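PDB 4Y68: putative nisin-resistance protein from Streptococcus agalactiae 515, which probably acts as an S41-family peptidase that recognises the lantibiotic nisin and cleaves it, giving the bacterium resistance. Local coordinates for residues A[30-35]-A[67-72]; A[46-51]-A[272-277]; A[101-106]-A[126-131]. All coordinates share one frame; numbering follows the deposited sequence.

Contact 1: A[30-35]-A[67-72]; sequences PSSERY and KTSKSY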
loop_
_atom_site.group_PDB
_atom_site.type_symbol
_atom_site.label_atom_id
_atom_site.label_comp_id
_atom_site.label_asym_id
_atom_site.label_seq_id
_atom_site.Cartn_x
_atom_site.Cartn_y
_atom_site.Cartn_z
ATOM N N PRO A 30 15.977 22.785 -12.601
ATOM C CA PRO A 30 17.253 22.482 -11.947
ATOM C C PRO A 30 18.201 21.782 -12.914
ATOM O O PRO A 30 17.760 21.135 -13.868
ATOM C CB PRO A 30 16.850 21.554 -10.792
ATOM C CG PRO A 30 15.501 20.930 -11.235
ATOM C CD PRO A 30 14.838 22.038 -12.027
ATOM N N SER A 31 19.498 21.954 -12.684
ATOM C CA SER A 31 20.495 21.163 -13.376
ATOM C C SER A 31 20.338 19.688 -12.995
ATOM O O SER A 31 19.710 19.346 -11.984
ATOM C CB SER A 31 21.892 21.658 -13.019
ATOM O OG SER A 31 22.160 21.321 -11.666
ATOM N N SER A 32 20.921 18.811 -13.792
ATOM C CA SER A 32 20.933 17.406 -13.436
ATOM C C SER A 32 21.575 17.147 -12.072
ATOM O O SER A 32 21.105 16.286 -11.327
ATOM C CB SER A 32 21.640 16.615 -14.515
ATOM O OG SER A 32 20.950 16.803 -15.732
ATOM N N GLU A 33 22.620 17.895 -11.725
ATOM C CA GLU A 33 23.192 17.774 -10.384
ATOM C C GLU A 33 22.212 18.178 -9.283
ATOM O O GLU A 33 22.018 17.425 -8.329
ATOM C CB GLU A 33 24.458 18.606 -10.239
ATOM C CG GLU A 33 25.068 18.511 -8.838
ATOM C CD GLU A 33 26.382 19.280 -8.689
ATOM O OE1 GLU A 33 26.784 19.957 -9.656
ATOM O OE2 GLU A 33 27.006 19.218 -7.598
ATOM N N ARG A 34 21.647 19.376 -9.387
ATOM C CA ARG A 34 20.602 19.853 -8.464
ATOM C C ARG A 34 19.501 18.807 -8.278
ATOM O O ARG A 34 19.117 18.478 -7.162
ATOM C CB ARG A 34 19.959 21.148 -8.998
ATOM C CG ARG A 34 19.826 22.314 -8.018
ATOM C CD ARG A 34 18.745 22.118 -6.997
ATOM N NE ARG A 34 19.299 21.616 -5.741
ATOM C CZ ARG A 34 18.694 21.684 -4.548
ATOM N NH1 ARG A 34 17.497 22.248 -4.414
ATOM N NH2 ARG A 34 19.301 21.184 -3.473
ATOM N N TYR A 35 18.991 18.314 -9.405
ATOM C CA TYR A 35 17.906 17.349 -9.421
ATOM C C TYR A 35 18.282 16.146 -8.561
ATOM O O TYR A 35 17.469 15.663 -7.776
ATOM C CB TYR A 35 17.599 16.959 -10.865
ATOM C CG TYR A 35 16.494 15.949 -11.100
ATOM C CD1 TYR A 35 15.252 16.348 -11.589
ATOM C CD2 TYR A 35 16.707 14.588 -10.889
ATOM C CE1 TYR A 35 14.241 15.423 -11.830
ATOM C CE2 TYR A 35 15.704 13.654 -11.119
ATOM C CZ TYR A 35 14.469 14.079 -11.595
ATOM O OH TYR A 35 13.471 13.155 -11.860
ATOM N N LYS A 67 28.138 15.561 -9.743
ATOM C CA LYS A 67 28.809 16.759 -10.256
ATOM C C LYS A 67 28.955 16.714 -11.781
ATOM O O LYS A 67 28.924 17.746 -12.442
ATOM C CB LYS A 67 30.197 16.952 -9.613
ATOM C CG LYS A 67 30.213 17.012 -8.082
ATOM C CD LYS A 67 30.939 18.256 -7.547
ATOM C CE LYS A 67 30.248 19.549 -8.008
ATOM N NZ LYS A 67 29.777 20.406 -6.872
ATOM N N THR A 68 29.094 15.521 -12.344
ATOM C CA THR A 68 29.222 15.415 -13.794
ATOM C C THR A 68 28.019 14.767 -14.463
ATOM O O THR A 68 28.113 14.347 -15.618
ATOM C CB THR A 68 30.490 14.615 -14.196
ATOM O OG1 THR A 68 30.460 13.305 -13.603
ATOM C CG2 THR A 68 31.750 15.359 -13.749
ATOM N N SER A 69 26.891 14.684 -13.761
ATOM C CA SER A 69 25.690 14.108 -14.370
ATOM C C SER A 69 25.168 15.003 -15.503
ATOM O O SER A 69 25.148 16.227 -15.376
ATOM C CB SER A 69 24.595 13.880 -13.321
ATOM O OG SER A 69 23.379 13.491 -13.945
ATOM N N LYS A 70 24.745 14.384 -16.602
ATOM C CA LYS A 70 24.315 15.113 -17.798
ATOM C C LYS A 70 22.801 15.038 -18.072
ATOM O O LYS A 70 22.307 15.652 -19.023
ATOM C CB LYS A 70 25.059 14.587 -19.028
ATOM C CG LYS A 70 26.559 14.758 -18.973
ATOM C CD LYS A 70 26.942 16.216 -19.148
ATOM C CE LYS A 70 28.430 16.362 -19.440
ATOM N NZ LYS A 70 29.288 16.022 -18.265
ATOM N N SER A 71 22.064 14.267 -17.274
ATOM C CA SER A 71 20.611 14.281 -17.401
ATOM C C SER A 71 19.960 13.849 -16.102
ATOM O O SER A 71 20.639 13.333 -15.199
ATOM C CB SER A 71 20.164 13.381 -18.547
ATOM O OG SER A 71 20.203 12.030 -18.151
ATOM N N TYR A 72 18.652 14.077 -16.004
ATOM C CA TYR A 72 17.856 13.650 -14.857
ATOM C C TYR A 72 17.849 12.143 -14.733
ATOM O O TYR A 72 17.997 11.607 -13.635
ATOM C CB TYR A 72 16.407 14.150 -14.957
ATOM C CG TYR A 72 16.235 15.647 -14.836
ATOM C CD1 TYR A 72 17.259 16.449 -14.372
ATOM C CD2 TYR A 72 15.028 16.258 -15.183
ATOM C CE1 TYR A 72 17.097 17.816 -14.255
ATOM C CE2 TYR A 72 14.859 17.624 -15.073
ATOM C CZ TYR A 72 15.898 18.398 -14.610
ATOM O OH TYR A 72 15.738 19.752 -14.495
HETATM O O HOH W 1 24.168 19.146 -13.830
HETATM O O HOH W 2 27.095 20.496 -12.616
#

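Contact 2: A[46-51]-A[272-277]; sequences RGLYSQ and TGIVSD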
loop_
_atom_site.group_PDB
_atom_site.type_symbol
_atom_site.label_atom_id
_atom_site.label_comp_id
_atom_site.label_asym_id
_atom_site.label_seq_id
_atom_site.Cartn_x
_atom_site.Cartn_y
_atom_site.Cartn_z
ATOM N N ARG A 46 13.659 12.122 5.555
ATOM C CA ARG A 46 12.521 11.285 5.968
ATOM C C ARG A 46 12.774 9.773 5.938
ATOM O O ARG A 46 12.032 9.010 6.569
ATOM C CB ARG A 46 11.295 11.597 5.098
ATOM C CG ARG A 46 10.735 13.024 5.205
ATOM C CD ARG A 46 10.079 13.285 6.579
ATOM N NE ARG A 46 8.997 12.337 6.887
ATOM C CZ ARG A 46 8.600 12.017 8.121
ATOM N NH1 ARG A 46 9.209 12.556 9.177
ATOM N NH2 ARG A 46 7.607 11.140 8.303
ATOM N N GLY A 47 13.797 9.341 5.206
ATOM C CA GLY A 47 14.096 7.920 5.074
ATOM C C GLY A 47 14.434 7.305 6.419
ATOM O O GLY A 47 15.073 7.950 7.246
ATOM N N LEU A 48 14.018 6.063 6.648
ATOM C CA LEU A 48 14.223 5.431 7.956
ATOM C C LEU A 48 15.685 5.236 8.348
ATOM O O LEU A 48 16.008 5.297 9.531
ATOM C CB LEU A 48 13.525 4.073 8.011
ATOM C CG LEU A 48 12.001 4.125 8.102
ATOM C CD1 LEU A 48 11.468 2.733 7.934
ATOM C CD2 LEU A 48 11.581 4.691 9.461
ATOM N N TYR A 49 16.542 5.017 7.345
ATOM C CA TYR A 49 17.901 4.520 7.527
ATOM C C TYR A 49 18.981 5.522 7.109
ATOM O O TYR A 49 20.163 5.199 7.103
ATOM C CB TYR A 49 18.085 3.225 6.725
ATOM C CG TYR A 49 16.977 2.253 6.987
ATOM C CD1 TYR A 49 16.060 1.934 5.999
ATOM C CD2 TYR A 49 16.827 1.670 8.251
ATOM C CE1 TYR A 49 15.021 1.034 6.254
ATOM C CE2 TYR A 49 15.797 0.782 8.517
ATOM C CZ TYR A 49 14.901 0.468 7.511
ATOM O OH TYR A 49 13.889 -0.402 7.776
ATOM N N SER A 50 18.568 6.739 6.783
ATOM C CA SER A 50 19.460 7.681 6.140
ATOM C C SER A 50 20.191 8.550 7.162
ATOM O O SER A 50 20.052 9.770 7.171
ATOM C CB SER A 50 18.661 8.537 5.162
ATOM O OG SER A 50 17.561 9.138 5.828
ATOM N N GLN A 51 20.944 7.905 8.045
ATOM C CA GLN A 51 21.798 8.618 8.996
ATOM C C GLN A 51 22.996 7.745 9.334
ATOM O O GLN A 51 22.927 6.534 9.202
ATOM C CB GLN A 51 21.037 8.996 10.279
ATOM C CG GLN A 51 20.354 7.831 11.010
ATOM C CD GLN A 51 18.991 7.501 10.420
ATOM O OE1 GLN A 51 18.307 8.374 9.887
ATOM N NE2 GLN A 51 18.596 6.235 10.504
ATOM N N THR A 272 9.159 5.857 5.217
ATOM C CA THR A 272 9.260 6.826 6.305
ATOM C C THR A 272 8.693 6.302 7.616
ATOM O O THR A 272 8.855 6.920 8.650
ATOM C CB THR A 272 8.531 8.121 5.941
ATOM O OG1 THR A 272 7.152 7.819 5.701
ATOM C CG2 THR A 272 9.128 8.714 4.676
ATOM N N GLY A 273 8.038 5.152 7.564
ATOM C CA GLY A 273 7.342 4.638 8.727
ATOM C C GLY A 273 7.422 3.129 8.921
ATOM O O GLY A 273 7.212 2.342 7.993
ATOM N N ILE A 274 7.780 2.746 10.138
ATOM C CA ILE A 274 7.656 1.378 10.614
ATOM C C ILE A 274 6.221 1.207 11.033
ATOM O O ILE A 274 5.562 2.198 11.347
ATOM C CB ILE A 274 8.612 1.100 11.794
ATOM C CG1 ILE A 274 9.967 0.691 11.251
ATOM C CG2 ILE A 274 8.094 -0.015 12.676
ATOM C CD1 ILE A 274 10.641 1.779 10.580
ATOM N N VAL A 275 5.732 -0.027 11.053
ATOM C CA VAL A 275 4.299 -0.278 11.179
ATOM C C VAL A 275 3.957 -1.210 12.355
ATOM O O VAL A 275 4.708 -2.138 12.675
ATOM C CB VAL A 275 3.754 -0.870 9.853
ATOM C CG1 VAL A 275 2.448 -1.588 10.065
ATOM C CG2 VAL A 275 3.580 0.235 8.793
ATOM N N SER A 276 2.825 -0.973 13.010
ATOM C CA SER A 276 2.312 -1.972 13.947
ATOM C C SER A 276 0.811 -2.106 13.798
ATOM O O SER A 276 0.144 -1.147 13.473
ATOM C CB SER A 276 2.688 -1.610 15.381
ATOM O OG SER A 276 2.256 -0.302 15.652
ATOM N N ASP A 277 0.285 -3.302 14.019
ATOM C CA ASP A 277 -1.145 -3.536 13.899
ATOM C C ASP A 277 -1.852 -3.214 15.228
ATOM O O ASP A 277 -1.194 -2.801 16.195
ATOM C CB ASP A 277 -1.427 -4.982 13.429
ATOM C CG ASP A 277 -0.915 -6.041 14.395
ATOM O OD1 ASP A 277 -0.858 -5.801 15.612
ATOM O OD2 ASP A 277 -0.564 -7.139 13.926
HETATM O O HOH W 3 10.785 8.999 9.015
#

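Contact 3: A[101-106]-A[126-131]; sequences RDTLDS and ISKLDK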
loop_
_atom_site.group_PDB
_atom_site.type_symbol
_atom_site.label_atom_id
_atom_site.label_comp_id
_atom_site.label_asym_id
_atom_site.label_seq_id
_atom_site.Cartn_x
_atom_site.Cartn_y
_atom_site.Cartn_z
ATOM N N ARG A 101 3.032 3.523 -16.919
ATOM C CA ARG A 101 2.825 2.125 -17.285
ATOM C C ARG A 101 2.260 1.357 -16.094
ATOM O O ARG A 101 1.373 0.527 -16.252
ATOM C CB ARG A 101 4.120 1.468 -17.775
ATOM C CG ARG A 101 4.839 2.242 -18.890
ATOM C CD ARG A 101 5.596 1.328 -19.869
ATOM N NE ARG A 101 6.376 0.277 -19.212
ATOM C CZ ARG A 101 7.681 0.354 -18.953
ATOM N NH1 ARG A 101 8.375 1.444 -19.285
ATOM N NH2 ARG A 101 8.297 -0.662 -18.358
ATOM N N ASP A 102 2.761 1.647 -14.899
ATOM C CA ASP A 102 2.245 1.001 -13.697
ATOM C C ASP A 102 0.790 1.399 -13.441
ATOM O O ASP A 102 -0.019 0.577 -13.003
ATOM C CB ASP A 102 3.100 1.340 -12.479
ATOM C CG ASP A 102 2.464 0.879 -11.176
ATOM O OD1 ASP A 102 2.329 -0.351 -10.973
ATOM O OD2 ASP A 102 2.100 1.745 -10.352
ATOM N N THR A 103 0.451 2.651 -13.723
ATOM C CA THR A 103 -0.921 3.081 -13.547
ATOM C C THR A 103 -1.864 2.304 -14.469
ATOM O O THR A 103 -3.032 2.087 -14.127
ATOM C CB THR A 103 -1.089 4.578 -13.821
ATOM O OG1 THR A 103 -2.106 5.103 -12.964
ATOM C CG2 THR A 103 -1.493 4.815 -15.272
ATOM N N LEU A 104 -1.358 1.887 -15.632
ATOM C CA LEU A 104 -2.193 1.233 -16.648
ATOM C C LEU A 104 -2.395 -0.253 -16.374
ATOM O O LEU A 104 -3.130 -0.921 -17.093
ATOM C CB LEU A 104 -1.589 1.415 -18.048
ATOM C CG LEU A 104 -1.566 2.848 -18.581
ATOM C CD1 LEU A 104 -1.075 2.886 -20.028
ATOM C CD2 LEU A 104 -2.934 3.511 -18.436
ATOM N N ASP A 105 -1.732 -0.759 -15.339
ATOM C CA ASP A 105 -1.878 -2.147 -14.909
ATOM C C ASP A 105 -3.011 -2.314 -13.901
ATOM O O ASP A 105 -3.243 -3.410 -13.386
ATOM C CB ASP A 105 -0.574 -2.652 -14.289
ATOM C CG ASP A 105 0.009 -3.822 -15.040
ATOM O OD1 ASP A 105 0.363 -4.825 -14.378
ATOM O OD2 ASP A 105 0.117 -3.735 -16.288
ATOM N N SER A 106 -3.704 -1.221 -13.603
ATOM C CA SER A 106 -4.739 -1.240 -12.567
ATOM C C SER A 106 -5.960 -2.087 -12.939
ATOM O O SER A 106 -6.380 -2.123 -14.094
ATOM C CB SER A 106 -5.165 0.187 -12.248
ATOM O OG SER A 106 -4.049 0.929 -11.788
ATOM N N ILE A 126 -4.457 -1.579 -7.718
ATOM C CA ILE A 126 -4.821 -0.382 -8.463
ATOM C C ILE A 126 -3.946 0.762 -7.986
ATOM O O ILE A 126 -3.830 0.999 -6.778
ATOM C CB ILE A 126 -6.289 0.012 -8.281
ATOM C CG1 ILE A 126 -6.539 1.394 -8.892
ATOM C CG2 ILE A 126 -6.672 -0.001 -6.801
ATOM C CD1 ILE A 126 -8.010 1.795 -8.909
ATOM N N SER A 127 -3.346 1.466 -8.939
ATOM C CA SER A 127 -2.409 2.540 -8.649
ATOM C C SER A 127 -2.941 3.885 -9.075
ATOM O O SER A 127 -2.269 4.907 -8.892
ATOM C CB SER A 127 -1.080 2.287 -9.348
ATOM O OG SER A 127 -0.172 1.733 -8.413
ATOM N N LYS A 128 -4.134 3.878 -9.670
ATOM C CA LYS A 128 -4.699 5.093 -10.217
ATOM C C LYS A 128 -4.995 6.074 -9.113
ATOM O O LYS A 128 -5.235 5.678 -7.971
ATOM C CB LYS A 128 -5.942 4.783 -11.035
ATOM C CG LYS A 128 -5.594 4.485 -12.500
ATOM C CD LYS A 128 -6.741 3.819 -13.226
ATOM C CE LYS A 128 -6.392 3.487 -14.680
ATOM N NZ LYS A 128 -7.475 2.667 -15.307
ATOM N N LEU A 129 -4.919 7.357 -9.465
ATOM C CA LEU A 129 -5.154 8.473 -8.546
ATOM C C LEU A 129 -6.447 9.195 -8.880
ATOM O O LEU A 129 -7.092 9.748 -8.004
ATOM C CB LEU A 129 -4.004 9.495 -8.597
ATOM C CG LEU A 129 -2.598 9.023 -8.249
ATOM C CD1 LEU A 129 -1.631 10.207 -8.258
ATOM C CD2 LEU A 129 -2.649 8.332 -6.884
ATOM N N ASP A 130 -6.795 9.212 -10.165
ATOM C CA ASP A 130 -7.947 9.970 -10.624
ATOM C C ASP A 130 -9.239 9.505 -9.957
ATOM O O ASP A 130 -9.488 8.311 -9.786
ATOM C CB ASP A 130 -8.069 9.885 -12.146
ATOM C CG ASP A 130 -8.639 8.594 -12.593
ATOM O OD1 ASP A 130 -9.871 8.546 -12.804
ATOM O OD2 ASP A 130 -7.865 7.620 -12.706
ATOM N N LYS A 131 -10.048 10.481 -9.571
ATOM C CA LYS A 131 -11.248 10.278 -8.759
ATOM C C LYS A 131 -12.241 9.277 -9.351
ATOM O O LYS A 131 -12.892 8.518 -8.622
ATOM C CB LYS A 131 -11.931 11.633 -8.567
ATOM C CG LYS A 131 -12.985 11.733 -7.486
ATOM C CD LYS A 131 -13.502 13.184 -7.442
ATOM C CE LYS A 131 -14.104 13.568 -6.090
ATOM N NZ LYS A 131 -15.492 13.081 -5.840
#

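Contact 1: A[30-35]-A[67-72]
Y72 lays its ring over that of Y35 in an offset stack: the centroids are 4.0 Å apart, the planes differ by 13°, and Y35 CD1 sits over the centre of the Y72 ring. Y72 CB adds a CH-pi contact, only 8° off the normal of the Y35 ring. The Y35 side chain leaves the helix with CG opposite N across the CA-CB bond, which puts its ring against that of Y72, and Y35 OH bonds D264 and R76. In the plane of the Y72 ring, at its edge, lies P30 O, which accepts a short 2.5 Å bond from Y72 OH; the donor is tilted 19° from the carbonyl plane. Between the ends, S32 OG lies against S71 CA at 3.0 Å. Farther along, E33, fully extended, offers the syn lone pair of OE2 to K67 NZ at 3.1 Å, a salt bridge reached by a lysine chain bent at three torsions. A water accepts from E33 N and donates weakly to S69 O. Each segment carries a serine N-cap: S31 OG accepts from R34 N, nearly straight, to start helix 32-46, and S71 OG from E74 N to start helix 72-87, in the N-terminal helical region formed by helices 32-46, 55-66 and 72-87.

Contact 2: A[46-51]-A[272-277]
T272 meets R46 along two fronts. Its CG2 lies 3.6 Å from R46 CB, and its CA directs a hydrogen toward R46 O, a CA-H...O contact of 3.5 Å with 140° at the hydrogen. The same carbonyl oxygen takes a water proton at 2.7 Å; that water gives its second to T272 O at 2.9 Å, so a single molecule bridges two backbone acceptors where no direct hydrogen bond crosses. The water also sits above one face of the R46 guanidinium, off toward its rim. Bends at chi2 and chi3 (-69° and -57°) fold the arginine back until NH2 comes near T272 CB, and salt bridges to E258 and D186 hold the group there. Both T272 and G273 hydrogen-bond through the backbone to V256 of strand 256-261, the two-against-one pairing of a classic beta bulge in strand 267-276, the long strand that joins several partners in the antiparallel sheet. The loop after helix 32-46 packs against the sheet at this bulge. L48 CD2 reaches over the strand backbone there, 3.6 Å from T272 O and 4.0 Å from G273 N. Next comes I274, whose backbone pairs with T185; its side chain adjoins L48 but is modelled too close, leaving that packing doubtful in detail.

Contact 3: A[101-106]-A[126-131]
Segment 101-106 includes the last turn of helix 96-103 and continues as a type I beta turn from T103 to S106, while 126-131 is irregular chain leading to helix 131-147. The two backbones come together at two places: S106 and I126 have CA atoms 4.2 Å apart, and the CA atoms of T103 and S127 stand 5.1 Å apart. No backbone-to-backbone hydrogen bond crosses; side-chain hydroxyls do that work. S106 OG, placed beside its own N and anti to the carbonyl carbon, accepts from S127 N at 3.0 Å, with the almost linear angle of 176°. The same hydroxyl donates to T103 O at 2.8 Å, approaching from above the carbonyl plane, 38° out of it, and so ties the ends of the turn together. S127 OG in turn donates to D102 OD2 at 3.0 Å, meeting the carboxylate on its syn side, 24° out of plane. Around these bonds the packing is lighter: S106 CB rests on I126 CG1, and the extended chain of K128 crosses T103 at about a right angle, its CG 3.6 Å from T103 OG1. The I126 side chain also touches Y137, P167 and M168, so this buried residue links the contact to helices 131-147 and 165-171. Donor and acceptor roles at S106 OG are fixed by its two neighbours, an amide N-H and a carbonyl, which probably restricts the rotation of the hydroxyl; the D102 carboxylate likewise gives the S127 hydroxyl a defined direction and probably polarises its O-H bond.

From the N terminus, contact 1 closes first: 30-35 opens helix 32-46, and the chain returns through helix 55-66 to 67-72, bringing together the starts of helices 32-46 and 72-87. Within that loop lies 46-51, the first half of contact 2, so the two cross along the sequence and the helical region is bound both to itself and to strand 267-276. Contact 3 forms after contact 1 has closed, joining the end of helix 96-103 to the approach of helix 131-147 across two strands, and falls wholly within the long span of contact 2. Contacts 2 and 3 lie on opposite sides of the chain's centre, with centres 25 Å apart.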